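Local coordinates for methanol--corrinoid protein co-methyltransferase (Methanosarcina barkeri, PDB 2I2X) that transfers the methyl group of methanol to the cobalt(I) corrinoid carried by its partner protein MtaC, a zinc-dependent step of methanol-based methanogenesis, at residues 40-45 against 121-126; 82-87 against 265-270; 104-109 against 157-162; 302-305 against 309-312. All blocks are in the same frame, centred on the assembly; numbering follows the deposited sequence.

Contact 1 of 4, residues 40-45 against 121-126; sequences IPEINY and ALRHTI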
loop_
_atom_site.group_PDB
_atom_site.type_symbol
_atom_site.label_atom_id
_atom_site.label_comp_id
_atom_site.label_asym_id
_atom_site.label_seq_id
_atom_site.Cartn_x
_atom_site.Cartn_y
_atom_site.Cartn_z
ATOM N N ILE A 40 -17.099 -4.329 -7.036
ATOM C CA ILE A 40 -17.088 -3.932 -5.623
ATOM C C ILE A 40 -15.725 -4.191 -4.995
ATOM O O ILE A 40 -15.173 -5.291 -5.156
ATOM C CB ILE A 40 -18.102 -4.720 -4.801
ATOM C CG1 ILE A 40 -19.516 -4.551 -5.349
ATOM C CG2 ILE A 40 -18.085 -4.264 -3.370
ATOM C CD1 ILE A 40 -20.360 -5.790 -5.107
ATOM N N PRO A 41 -15.174 -3.188 -4.268
ATOM C CA PRO A 41 -13.911 -3.479 -3.581
ATOM C C PRO A 41 -14.140 -4.397 -2.390
ATOM O O PRO A 41 -15.159 -4.293 -1.711
ATOM C CB PRO A 41 -13.426 -2.090 -3.132
ATOM C CG PRO A 41 -14.690 -1.276 -2.988
ATOM C CD PRO A 41 -15.640 -1.805 -4.034
ATOM N N GLU A 42 -13.180 -5.283 -2.142
ATOM C CA GLU A 42 -13.233 -6.233 -1.026
ATOM C C GLU A 42 -11.923 -6.100 -0.252
ATOM O O GLU A 42 -10.853 -6.500 -0.736
ATOM C CB GLU A 42 -13.439 -7.675 -1.534
ATOM C CG GLU A 42 -13.464 -8.792 -0.428
ATOM C CD GLU A 42 -14.260 -10.105 -0.822
ATOM O OE1 GLU A 42 -14.357 -10.493 -2.024
ATOM O OE2 GLU A 42 -14.821 -10.750 0.091
ATOM N N ILE A 43 -11.994 -5.539 0.944
ATOM C CA ILE A 43 -10.775 -5.285 1.704
ATOM C C ILE A 43 -10.472 -6.429 2.692
ATOM O O ILE A 43 -11.371 -6.935 3.380
ATOM C CB ILE A 43 -10.810 -3.886 2.409
ATOM C CG1 ILE A 43 -9.486 -3.575 3.120
ATOM C CG2 ILE A 43 -12.024 -3.791 3.357
ATOM C CD1 ILE A 43 -8.298 -3.198 2.201
ATOM N N ASN A 44 -9.194 -6.812 2.730
ATOM C CA ASN A 44 -8.681 -7.865 3.602
ATOM C C ASN A 44 -7.658 -7.282 4.553
ATOM O O ASN A 44 -7.201 -6.155 4.337
ATOM C CB ASN A 44 -8.079 -8.989 2.782
ATOM C CG ASN A 44 -9.119 -10.011 2.382
ATOM O OD1 ASN A 44 -9.442 -10.912 3.158
ATOM N ND2 ASN A 44 -9.685 -9.853 1.190
ATOM N N TYR A 45 -7.328 -8.030 5.606
ATOM C CA TYR A 45 -6.565 -7.506 6.753
ATOM C C TYR A 45 -6.221 -8.643 7.710
ATOM O O TYR A 45 -6.936 -9.628 7.761
ATOM C CB TYR A 45 -7.380 -6.455 7.525
ATOM C CG TYR A 45 -8.865 -6.790 7.598
ATOM C CD1 TYR A 45 -9.369 -7.619 8.583
ATOM C CD2 TYR A 45 -9.754 -6.268 6.667
ATOM C CE1 TYR A 45 -10.733 -7.919 8.623
ATOM C CE2 TYR A 45 -11.086 -6.560 6.703
ATOM C CZ TYR A 45 -11.578 -7.380 7.676
ATOM O OH TYR A 45 -12.922 -7.651 7.686
ATOM N N ALA A 121 -21.241 -5.685 2.652
ATOM C CA ALA A 121 -21.499 -7.078 3.024
ATOM C C ALA A 121 -20.268 -7.574 3.733
ATOM O O ALA A 121 -19.178 -7.051 3.533
ATOM C CB ALA A 121 -21.827 -7.958 1.783
ATOM N N LEU A 122 -20.448 -8.540 4.612
ATOM C CA LEU A 122 -19.349 -9.059 5.376
ATOM C C LEU A 122 -19.042 -10.526 5.005
ATOM O O LEU A 122 -19.901 -11.384 5.023
ATOM C CB LEU A 122 -19.648 -8.897 6.868
ATOM C CG LEU A 122 -18.627 -9.518 7.826
ATOM C CD1 LEU A 122 -17.274 -8.839 7.681
ATOM C CD2 LEU A 122 -19.122 -9.503 9.263
ATOM N N ARG A 123 -17.801 -10.801 4.668
ATOM C CA ARG A 123 -17.409 -12.138 4.345
ATOM C C ARG A 123 -16.497 -12.628 5.433
ATOM O O ARG A 123 -15.534 -11.932 5.794
ATOM C CB ARG A 123 -16.661 -12.138 3.047
ATOM C CG ARG A 123 -16.047 -13.465 2.682
ATOM C CD ARG A 123 -15.283 -13.208 1.412
ATOM N NE ARG A 123 -15.431 -14.285 0.490
ATOM C CZ ARG A 123 -15.582 -14.150 -0.814
ATOM N NH1 ARG A 123 -15.606 -12.966 -1.404
ATOM N NH2 ARG A 123 -15.709 -15.248 -1.532
ATOM N N HIS A 124 -16.818 -13.812 5.956
ATOM C CA HIS A 124 -15.975 -14.506 6.890
ATOM C C HIS A 124 -15.467 -15.742 6.207
ATOM O O HIS A 124 -16.240 -16.496 5.620
ATOM C CB HIS A 124 -16.759 -14.897 8.143
ATOM C CG HIS A 124 -16.490 -14.009 9.315
ATOM N ND1 HIS A 124 -16.448 -12.629 9.215
ATOM C CD2 HIS A 124 -16.221 -14.300 10.606
ATOM C CE1 HIS A 124 -16.186 -12.114 10.401
ATOM N NE2 HIS A 124 -16.024 -13.105 11.257
ATOM N N THR A 125 -14.158 -15.931 6.288
ATOM C CA THR A 125 -13.466 -17.081 5.744
ATOM C C THR A 125 -12.935 -17.910 6.925
ATOM O O THR A 125 -11.921 -17.553 7.564
ATOM C CB THR A 125 -12.303 -16.611 4.851
ATOM O OG1 THR A 125 -12.833 -15.842 3.781
ATOM C CG2 THR A 125 -11.475 -17.802 4.287
ATOM N N ILE A 126 -13.640 -19.014 7.214
ATOM C CA ILE A 126 -13.304 -19.911 8.299
ATOM C C ILE A 126 -11.932 -20.493 7.979
ATOM O O ILE A 126 -11.570 -20.648 6.811
ATOM C CB ILE A 126 -14.424 -20.988 8.429
ATOM C CG1 ILE A 126 -15.647 -20.417 9.172
ATOM C CG2 ILE A 126 -13.963 -22.273 9.192
ATOM C CD1 ILE A 126 -16.173 -19.080 8.673
#
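Arg123 on strand 119-126 and Glu42 on strand 40-43 meet as a buried salt bridge that spans the strand between them. Their alpha carbons, Glu42 CA and Arg123 CA, are 9.0 Å apart, so the two side chains make the connection and cross at about a right angle. Starting from the arginine, CB heads toward the other strand and faces Glu42 OE2. With chi1 at 173°, CG lies opposite the backbone N and keeps the chain reaching across on the same side as that oxygen. At CD the model brings Glu42 OE2 too near, which leaves the exact place of the oxygen less sure. The chain then bends at chi3 (-140°) and carries NE and CZ round past the carboxylate. The tip does the bonding: in the model Arg123 NH1 donates to Glu42 OE2 over 2.8 Å, with an N-H...O angle of 163°, a bond as uncertain as that oxygen's place. The oxygen sits at the guanidinium edge, near its plane, and Glu42 OE1 is just as near to Arg123 NH1. Carboxylate and guanidinium are not coplanar, and a single nitrogen faces both oxygens of the acid, so this is no flat two-pronged pairing. Both groups have further partners: Arg123 NH2 donates to Ser162 OG and weakly to Pro265 O, while Glu42 OE1 is hydrogen-bonded to Thr285 OG1. In the TIM barrel the pair lies within the ring of parallel strands, Glu42 touching Ile82 and Glu84 of strand 80-86, which runs between the two, with Ser162 on strand 160-163 beyond Arg123.

Contact 2 of 4, residues 82-87 against 265-270; sequences ILETEH and PGKDCG. With K (potassium ion), chain S; ZN (zinc ion), chain Q.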
loop_
_atom_site.group_PDB
_atom_site.type_symbol
_atom_site.label_atom_id
_atom_site.label_comp_id
_atom_site.label_asym_id
_atom_site.label_seq_id
_atom_site.Cartn_x
_atom_site.Cartn_y
_atom_site.Cartn_z
ATOM N N ILE A 82 -17.044 -4.431 0.469
ATOM C CA ILE A 82 -17.163 -5.704 1.191
ATOM C C ILE A 82 -15.956 -5.825 2.116
ATOM O O ILE A 82 -14.826 -5.551 1.679
ATOM C CB ILE A 82 -17.134 -6.897 0.225
ATOM C CG1 ILE A 82 -18.405 -6.919 -0.627
ATOM C CG2 ILE A 82 -16.952 -8.192 0.989
ATOM C CD1 ILE A 82 -18.308 -7.794 -1.899
ATOM N N LEU A 83 -16.179 -6.210 3.374
ATOM C CA LEU A 83 -15.067 -6.544 4.273
ATOM C C LEU A 83 -14.897 -8.068 4.343
ATOM O O LEU A 83 -15.875 -8.816 4.535
ATOM C CB LEU A 83 -15.292 -5.952 5.674
ATOM C CG LEU A 83 -15.229 -4.408 5.850
ATOM C CD1 LEU A 83 -16.543 -3.617 5.484
ATOM C CD2 LEU A 83 -14.755 -4.044 7.271
ATOM N N GLU A 84 -13.672 -8.541 4.156
ATOM C CA GLU A 84 -13.418 -9.940 4.334
ATOM C C GLU A 84 -12.512 -10.196 5.540
ATOM O O GLU A 84 -11.347 -9.758 5.559
ATOM C CB GLU A 84 -12.841 -10.605 3.074
ATOM C CG GLU A 84 -12.478 -12.096 3.353
ATOM C CD GLU A 84 -11.773 -12.819 2.238
ATOM O OE1 GLU A 84 -11.404 -12.192 1.217
ATOM O OE2 GLU A 84 -11.571 -14.042 2.393
ATOM N N THR A 85 -13.036 -10.942 6.510
ATOM C CA THR A 85 -12.263 -11.391 7.664
ATOM C C THR A 85 -11.814 -12.838 7.492
ATOM O O THR A 85 -12.633 -13.760 7.562
ATOM C CB THR A 85 -13.086 -11.273 8.978
ATOM O OG1 THR A 85 -13.636 -9.948 9.076
ATOM C CG2 THR A 85 -12.232 -11.532 10.193
ATOM N N GLU A 86 -10.520 -13.037 7.257
ATOM C CA GLU A 86 -9.950 -14.376 7.238
ATOM C C GLU A 86 -9.594 -14.776 8.629
ATOM O O GLU A 86 -8.622 -14.288 9.154
ATOM C CB GLU A 86 -8.690 -14.428 6.389
ATOM C CG GLU A 86 -8.981 -14.148 4.935
ATOM C CD GLU A 86 -7.779 -14.267 4.047
ATOM O OE1 GLU A 86 -6.777 -13.545 4.259
ATOM O OE2 GLU A 86 -7.832 -15.084 3.101
ATOM N N HIS A 87 -10.349 -15.699 9.214
ATOM C CA HIS A 87 -10.081 -16.188 10.572
ATOM C C HIS A 87 -8.603 -16.434 10.842
ATOM O O HIS A 87 -7.955 -17.116 10.081
ATOM C CB HIS A 87 -10.887 -17.459 10.846
ATOM C CG HIS A 87 -12.345 -17.215 11.080
ATOM N ND1 HIS A 87 -13.147 -18.099 11.771
ATOM C CD2 HIS A 87 -13.150 -16.174 10.741
ATOM C CE1 HIS A 87 -14.380 -17.625 11.832
ATOM N NE2 HIS A 87 -14.410 -16.462 11.213
ATOM N N PRO A 265 -19.732 -14.945 -4.550
ATOM C CA PRO A 265 -18.483 -14.779 -5.284
ATOM C C PRO A 265 -17.360 -15.628 -4.726
ATOM O O PRO A 265 -17.203 -15.709 -3.519
ATOM C CB PRO A 265 -18.161 -13.295 -5.089
ATOM C CG PRO A 265 -18.858 -12.914 -3.788
ATOM C CD PRO A 265 -20.075 -13.781 -3.711
ATOM N N GLY A 266 -16.583 -16.267 -5.598
ATOM C CA GLY A 266 -15.430 -17.036 -5.160
ATOM C C GLY A 266 -14.376 -16.178 -4.495
ATOM O O GLY A 266 -14.285 -14.982 -4.738
ATOM N N LYS A 267 -13.566 -16.802 -3.661
ATOM C CA LYS A 267 -12.432 -16.155 -3.012
ATOM C C LYS A 267 -11.434 -15.521 -3.931
ATOM O O LYS A 267 -11.048 -16.089 -4.935
ATOM C CB LYS A 267 -11.675 -17.163 -2.151
ATOM C CG LYS A 267 -12.316 -17.371 -0.791
ATOM C CD LYS A 267 -11.804 -16.335 0.160
ATOM C CE LYS A 267 -10.367 -16.620 0.515
ATOM N NZ LYS A 267 -9.798 -15.428 1.168
ATOM N N ASP A 268 -10.979 -14.351 -3.493
ATOM C CA ASP A 268 -10.016 -13.504 -4.188
ATOM C C ASP A 268 -8.762 -14.210 -4.690
ATOM O O ASP A 268 -8.333 -13.992 -5.820
ATOM C CB ASP A 268 -9.640 -12.324 -3.283
ATOM C CG ASP A 268 -9.140 -12.762 -1.920
ATOM O OD1 ASP A 268 -9.077 -13.988 -1.651
ATOM O OD2 ASP A 268 -8.786 -11.883 -1.111
ATOM N N CYS A 269 -8.163 -15.044 -3.860
ATOM C CA CYS A 269 -6.910 -15.695 -4.246
ATOM C C CYS A 269 -7.119 -16.870 -5.214
ATOM O O CYS A 269 -6.144 -17.529 -5.637
ATOM C CB CYS A 269 -6.106 -16.128 -3.016
ATOM S SG CYS A 269 -6.983 -17.244 -1.896
ATOM N N GLY A 270 -8.373 -17.091 -5.585
ATOM C CA GLY A 270 -8.732 -18.057 -6.634
ATOM C C GLY A 270 -8.487 -17.461 -8.010
ATOM O O GLY A 270 -9.424 -17.100 -8.726
HETATM K K K S . -5.935 -15.940 2.025
HETATM ZN ZN ZN Q . -5.442 -17.759 -0.140
HETATM O O HOH W 1 -12.366 -12.660 -1.245
#
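Lys267 NZ is gripped by three carboxylates. Its shortest bond, 2.6 Å, is the salt bridge to Glu84 OE2, which it meets on the syn side and close to the carboxylate plane. Glu86 OE2 accepts a second bond from Lys267 NZ at 2.8 Å, this time from above the carboxylate plane. The third, to Asp268 OD1, is weak. Bends at chi2 and chi3 (-86° and -72°) fold the lysine chain back so that its tip arrives between the two glutamates. Glu86 OE2 has another cation as well: it binds the potassium ion at 2.3 Å, completed by Glu164 and Glu313. Glu84 OE1 lies 3.5 Å from Asp268 OD2, a pair of like charges that the ammonium probably makes tolerable; Asp268 OD2 is itself hydrogen-bonded to Ser311 OG, and one water links Glu84 OE1 to Asp268 N. A methionine in place of Lys267 would probably leave Glu84 and Glu86 without this shared positive mate and set the clustered acids against one another. Next along the chain, Cys269 SG binds zinc at 2.4 Å, together with Glu164 and Cys220, so the turn from Lys267 to Gly270 ties the metal site to the acid cluster. The glutamates extend from strand 80-86 of the barrel, Glu84 OE2 also bonded to Thr125 of neighbouring strand 119-126, and the lysine comes from the loop between helices 240-259 and 273-280.

Contact 3 of 4, residues 104-109 against 157-162; sequences AQKTIM and GADLLS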
loop_
_atom_site.group_PDB
_atom_site.type_symbol
_atom_site.label_atom_id
_atom_site.label_comp_id
_atom_site.label_asym_id
_atom_site.label_seq_id
_atom_site.Cartn_x
_atom_site.Cartn_y
_atom_site.Cartn_z
ATOM N N ALA A 104 -19.430 -7.938 16.125
ATOM C CA ALA A 104 -18.904 -6.629 16.390
ATOM C C ALA A 104 -18.715 -5.854 15.091
ATOM O O ALA A 104 -19.006 -4.652 15.055
ATOM C CB ALA A 104 -17.611 -6.731 17.157
ATOM N N GLN A 105 -18.239 -6.535 14.036
ATOM C CA GLN A 105 -18.063 -5.922 12.696
ATOM C C GLN A 105 -19.395 -5.476 12.083
ATOM O O GLN A 105 -19.528 -4.320 11.663
ATOM C CB GLN A 105 -17.341 -6.870 11.742
ATOM C CG GLN A 105 -15.910 -7.195 12.126
ATOM C CD GLN A 105 -15.125 -7.824 10.981
ATOM O OE1 GLN A 105 -14.471 -7.119 10.200
ATOM N NE2 GLN A 105 -15.158 -9.145 10.889
ATOM N N LYS A 106 -20.387 -6.374 12.058
ATOM C CA LYS A 106 -21.700 -6.058 11.465
ATOM C C LYS A 106 -22.407 -4.886 12.148
ATOM O O LYS A 106 -23.109 -4.099 11.480
ATOM C CB LYS A 106 -22.640 -7.277 11.437
ATOM C CG LYS A 106 -23.807 -7.119 10.451
ATOM C CD LYS A 106 -23.210 -6.815 9.046
ATOM C CE LYS A 106 -24.169 -7.049 7.944
ATOM N NZ LYS A 106 -24.405 -8.520 7.702
ATOM N N THR A 107 -22.234 -4.786 13.468
ATOM C CA THR A 107 -22.839 -3.717 14.255
ATOM C C THR A 107 -22.367 -2.356 13.713
ATOM O O THR A 107 -23.178 -1.474 13.452
ATOM C CB THR A 107 -22.522 -3.860 15.785
ATOM O OG1 THR A 107 -23.042 -5.104 16.299
ATOM C CG2 THR A 107 -23.091 -2.679 16.582
ATOM N N ILE A 108 -21.059 -2.205 13.529
ATOM C CA ILE A 108 -20.505 -0.966 12.991
ATOM C C ILE A 108 -20.989 -0.728 11.547
ATOM O O ILE A 108 -21.393 0.398 11.197
ATOM C CB ILE A 108 -18.973 -0.974 13.070
ATOM C CG1 ILE A 108 -18.536 -0.854 14.538
ATOM C CG2 ILE A 108 -18.363 0.083 12.157
ATOM C CD1 ILE A 108 -17.162 -1.426 14.818
ATOM N N MET A 109 -20.980 -1.790 10.741
ATOM C CA MET A 109 -21.388 -1.714 9.339
ATOM C C MET A 109 -22.807 -1.228 9.230
ATOM O O MET A 109 -23.118 -0.438 8.329
ATOM C CB MET A 109 -21.231 -3.070 8.620
ATOM C CG MET A 109 -19.782 -3.516 8.426
ATOM S SD MET A 109 -19.660 -5.131 7.617
ATOM C CE MET A 109 -18.062 -5.611 8.217
ATOM N N GLY A 157 -23.712 -12.348 11.869
ATOM C CA GLY A 157 -23.377 -11.196 11.036
ATOM C C GLY A 157 -22.625 -11.437 9.727
ATOM O O GLY A 157 -22.610 -10.546 8.860
ATOM N N ALA A 158 -22.005 -12.617 9.574
ATOM C CA ALA A 158 -21.362 -12.942 8.304
ATOM C C ALA A 158 -22.397 -13.158 7.210
ATOM O O ALA A 158 -23.389 -13.852 7.409
ATOM C CB ALA A 158 -20.410 -14.120 8.427
ATOM N N ASP A 159 -22.161 -12.508 6.068
ATOM C CA ASP A 159 -23.052 -12.535 4.916
ATOM C C ASP A 159 -22.586 -13.586 3.902
ATOM O O ASP A 159 -23.401 -14.281 3.289
ATOM C CB ASP A 159 -23.060 -11.157 4.252
ATOM C CG ASP A 159 -23.643 -10.067 5.147
ATOM O OD1 ASP A 159 -22.930 -9.086 5.438
ATOM O OD2 ASP A 159 -24.818 -10.168 5.558
ATOM N N LEU A 160 -21.274 -13.704 3.721
ATOM C CA LEU A 160 -20.710 -14.661 2.765
ATOM C C LEU A 160 -19.827 -15.620 3.530
ATOM O O LEU A 160 -19.149 -15.226 4.492
ATOM C CB LEU A 160 -19.921 -13.951 1.652
ATOM C CG LEU A 160 -20.579 -12.687 1.044
ATOM C CD1 LEU A 160 -19.561 -11.795 0.344
ATOM C CD2 LEU A 160 -21.717 -12.957 0.100
ATOM N N LEU A 161 -19.829 -16.880 3.117
ATOM C CA LEU A 161 -19.053 -17.908 3.798
ATOM C C LEU A 161 -18.050 -18.531 2.839
ATOM O O LEU A 161 -18.416 -18.890 1.725
ATOM C CB LEU A 161 -19.985 -18.999 4.354
ATOM C CG LEU A 161 -21.150 -18.572 5.255
ATOM C CD1 LEU A 161 -22.002 -19.771 5.646
ATOM C CD2 LEU A 161 -20.653 -17.836 6.505
ATOM N N SER A 162 -16.804 -18.672 3.274
ATOM C CA SER A 162 -15.740 -19.193 2.441
ATOM C C SER A 162 -14.764 -19.951 3.323
ATOM O O SER A 162 -14.822 -19.845 4.562
ATOM C CB SER A 162 -14.979 -18.032 1.813
ATOM O OG SER A 162 -15.579 -17.574 0.616
#
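Lys106 and Asp159 form a salt bridge in which both carboxylate oxygens share one ammonium group. Lys106 NZ lies 2.7 Å from Asp159 OD2 and 2.8 Å from Asp159 OD1, each met on its syn side and a little out of the carboxylate plane, so the nitrogen sits in the fork of the acid. Asp159 OD1 has a second donor in the backbone Leu122 N, which ties the carboxylate to strand 119-126.

A further hydrogen bond goes to the backbone: Lys106 NZ donates to Gly157 O over 2.9 Å, tilted 24° from the carbonyl plane. Two bends in the lysine chain, at chi2 (56°) and chi4 (-73°), bring NZ round to carbonyl and carboxylate together.

In the TIM barrel this is a join between the outer layer and the strands: helix 95-116, which leads into strand 119-126, meets the loop that follows helix 143-155 and enters strand 160-163. The contact lies near the surface and away from the metal sites. An alanine at Lys106 is likely to leave Asp159 without its positive mate and to strip Gly157 O of this donor, opening a gap beside the loop.

The rest is close packing of the lysine's aliphatic part on Gly157. Lys106 CB is 4.0 Å from Gly157 CA, and the helix and loop backbones come together here, Lys106 CA and Gly157 CA being 5.4 Å apart. A side chain at Gly157 would run into Lys106 CB, and the backbone angles there are themselves suited to glycine.

Contact 4 of 4, residues 302-305 against 309-312; sequences LVMQ and CWSN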
loop_
_atom_site.group_PDB
_atom_site.type_symbol
_atom_site.label_atom_id
_atom_site.label_comp_id
_atom_site.label_asym_id
_atom_site.label_seq_id
_atom_site.Cartn_x
_atom_site.Cartn_y
_atom_site.Cartn_z
ATOM N N LEU A 302 -4.443 -8.066 -15.767
ATOM C CA LEU A 302 -5.234 -9.024 -16.489
ATOM C C LEU A 302 -6.382 -9.604 -15.645
ATOM O O LEU A 302 -7.482 -9.804 -16.174
ATOM C CB LEU A 302 -4.346 -10.126 -17.032
ATOM C CG LEU A 302 -4.999 -11.318 -17.745
ATOM C CD1 LEU A 302 -4.051 -11.881 -18.743
ATOM C CD2 LEU A 302 -5.461 -12.377 -16.755
ATOM N N VAL A 303 -6.148 -9.864 -14.359
ATOM C CA VAL A 303 -7.172 -10.485 -13.517
ATOM C C VAL A 303 -8.427 -9.618 -13.281
ATOM O O VAL A 303 -9.418 -10.107 -12.716
ATOM C CB VAL A 303 -6.600 -10.892 -12.121
ATOM C CG1 VAL A 303 -5.711 -12.136 -12.254
ATOM C CG2 VAL A 303 -5.822 -9.721 -11.479
ATOM N N MET A 304 -8.392 -8.345 -13.682
ATOM C CA MET A 304 -9.540 -7.462 -13.476
ATOM C C MET A 304 -10.543 -7.693 -14.601
ATOM O O MET A 304 -11.733 -7.329 -14.487
ATOM C CB MET A 304 -9.138 -5.962 -13.475
ATOM C CG MET A 304 -8.403 -5.433 -12.228
ATOM S SD MET A 304 -8.021 -3.634 -12.112
ATOM C CE MET A 304 -6.694 -3.632 -13.279
ATOM N N GLN A 305 -10.050 -8.311 -15.674
ATOM C CA GLN A 305 -10.730 -8.376 -16.963
ATOM C C GLN A 305 -12.210 -8.752 -16.816
ATOM O O GLN A 305 -13.049 -8.282 -17.575
ATOM C CB GLN A 305 -9.999 -9.378 -17.866
ATOM C CG GLN A 305 -10.149 -10.839 -17.387
ATOM C CD GLN A 305 -9.150 -11.810 -17.990
ATOM O OE1 GLN A 305 -8.684 -11.653 -19.116
ATOM N NE2 GLN A 305 -8.845 -12.853 -17.237
ATOM N N CYS A 309 -15.630 -8.704 -7.774
ATOM C CA CYS A 309 -15.071 -8.002 -6.610
ATOM C C CYS A 309 -13.558 -7.971 -6.729
ATOM O O CYS A 309 -12.971 -8.805 -7.419
ATOM C CB CYS A 309 -15.550 -8.625 -5.297
ATOM S SG CYS A 309 -17.345 -8.966 -5.342
ATOM N N TRP A 310 -12.936 -6.995 -6.085
ATOM C CA TRP A 310 -11.525 -6.691 -6.311
ATOM C C TRP A 310 -10.896 -6.514 -4.951
ATOM O O TRP A 310 -11.319 -5.646 -4.171
ATOM C CB TRP A 310 -11.420 -5.435 -7.145
ATOM C CG TRP A 310 -10.050 -4.958 -7.561
ATOM C CD1 TRP A 310 -9.563 -3.685 -7.414
ATOM C CD2 TRP A 310 -9.031 -5.702 -8.240
ATOM N NE1 TRP A 310 -8.300 -3.592 -7.943
ATOM C CE2 TRP A 310 -7.948 -4.810 -8.470
ATOM C CE3 TRP A 310 -8.922 -7.030 -8.680
ATOM C CZ2 TRP A 310 -6.761 -5.204 -9.120
ATOM C CZ3 TRP A 310 -7.743 -7.426 -9.332
ATOM C CH2 TRP A 310 -6.675 -6.508 -9.542
ATOM N N SER A 311 -9.917 -7.380 -4.669
ATOM C CA SER A 311 -9.323 -7.498 -3.358
ATOM C C SER A 311 -7.800 -7.177 -3.265
ATOM O O SER A 311 -7.081 -7.273 -4.257
ATOM C CB SER A 311 -9.602 -8.914 -2.864
ATOM O OG SER A 311 -8.734 -9.284 -1.803
ATOM N N ASN A 312 -7.341 -6.826 -2.057
ATOM C CA ASN A 312 -5.914 -6.588 -1.755
ATOM C C ASN A 312 -5.269 -7.783 -1.079
ATOM O O ASN A 312 -4.119 -7.697 -0.616
ATOM C CB ASN A 312 -5.758 -5.394 -0.795
ATOM C CG ASN A 312 -6.316 -5.709 0.579
ATOM O OD1 ASN A 312 -7.463 -6.112 0.685
ATOM N ND2 ASN A 312 -5.495 -5.572 1.632
#
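Trp310 swings its indole out toward Met304 and Val303 because chi1 is -177°, with CG opposite the backbone N, while chi1 of Met304, -74°, sets its CG over the ring and the extended chi2 carries SD along the same face. The methionine lies on one face of the indole. Its CG is 3.4 Å from the centroid of the Trp310 six-membered ring, only 15° off the ring normal, a CH-pi contact, and Met304 CG is also 3.4 Å from Trp310 CH2. Met304 SD follows over the same face at 4.1 Å from that centroid, which adds a Met-aromatic contact to the CH-pi one.

This joins strand 309-311 of the TIM barrel to the 3-10 turn at 302-304 in the connection from strand 285-287. Trp310 lies between that connection and helix 325-345, where it touches Leu333 and Cys337, and its NE1 is hydrogen-bonded to Asp336 OD2, which should help hold the ring's rotation.

Val303 comes in differently, at the rim. Its CG2 lies near the ring plane, 3.7 Å from Trp310 CZ3 and 3.8 Å from Trp310 CH2, and Val303 also packs on Met286 of strand 285-287.

In the fold
All four contacts reach the parallel barrel sheet, in the strand order 160-163, 119-126, 80-86, 40-43, 309-311, 285-287. Contacts 1 and 2 are closest, their centres about 5 Å apart, and they touch inside the barrel, where Thr125 of one bonds Glu84 of the other. Contact 3 lies about 9 Å from contact 1 and contact 4 about 14 Å, centre to centre; contacts 3 and 4, about 22 Å apart, do not touch. Along the chain contact 3 is nested within the loop closed by contact 2, contact 1 crosses both, and contact 4 comes last. Contact 2 holds one potassium ligand, Glu86, and one zinc ligand, Cys269; contact 3 ties an outer helix to the loop before strand 160-163.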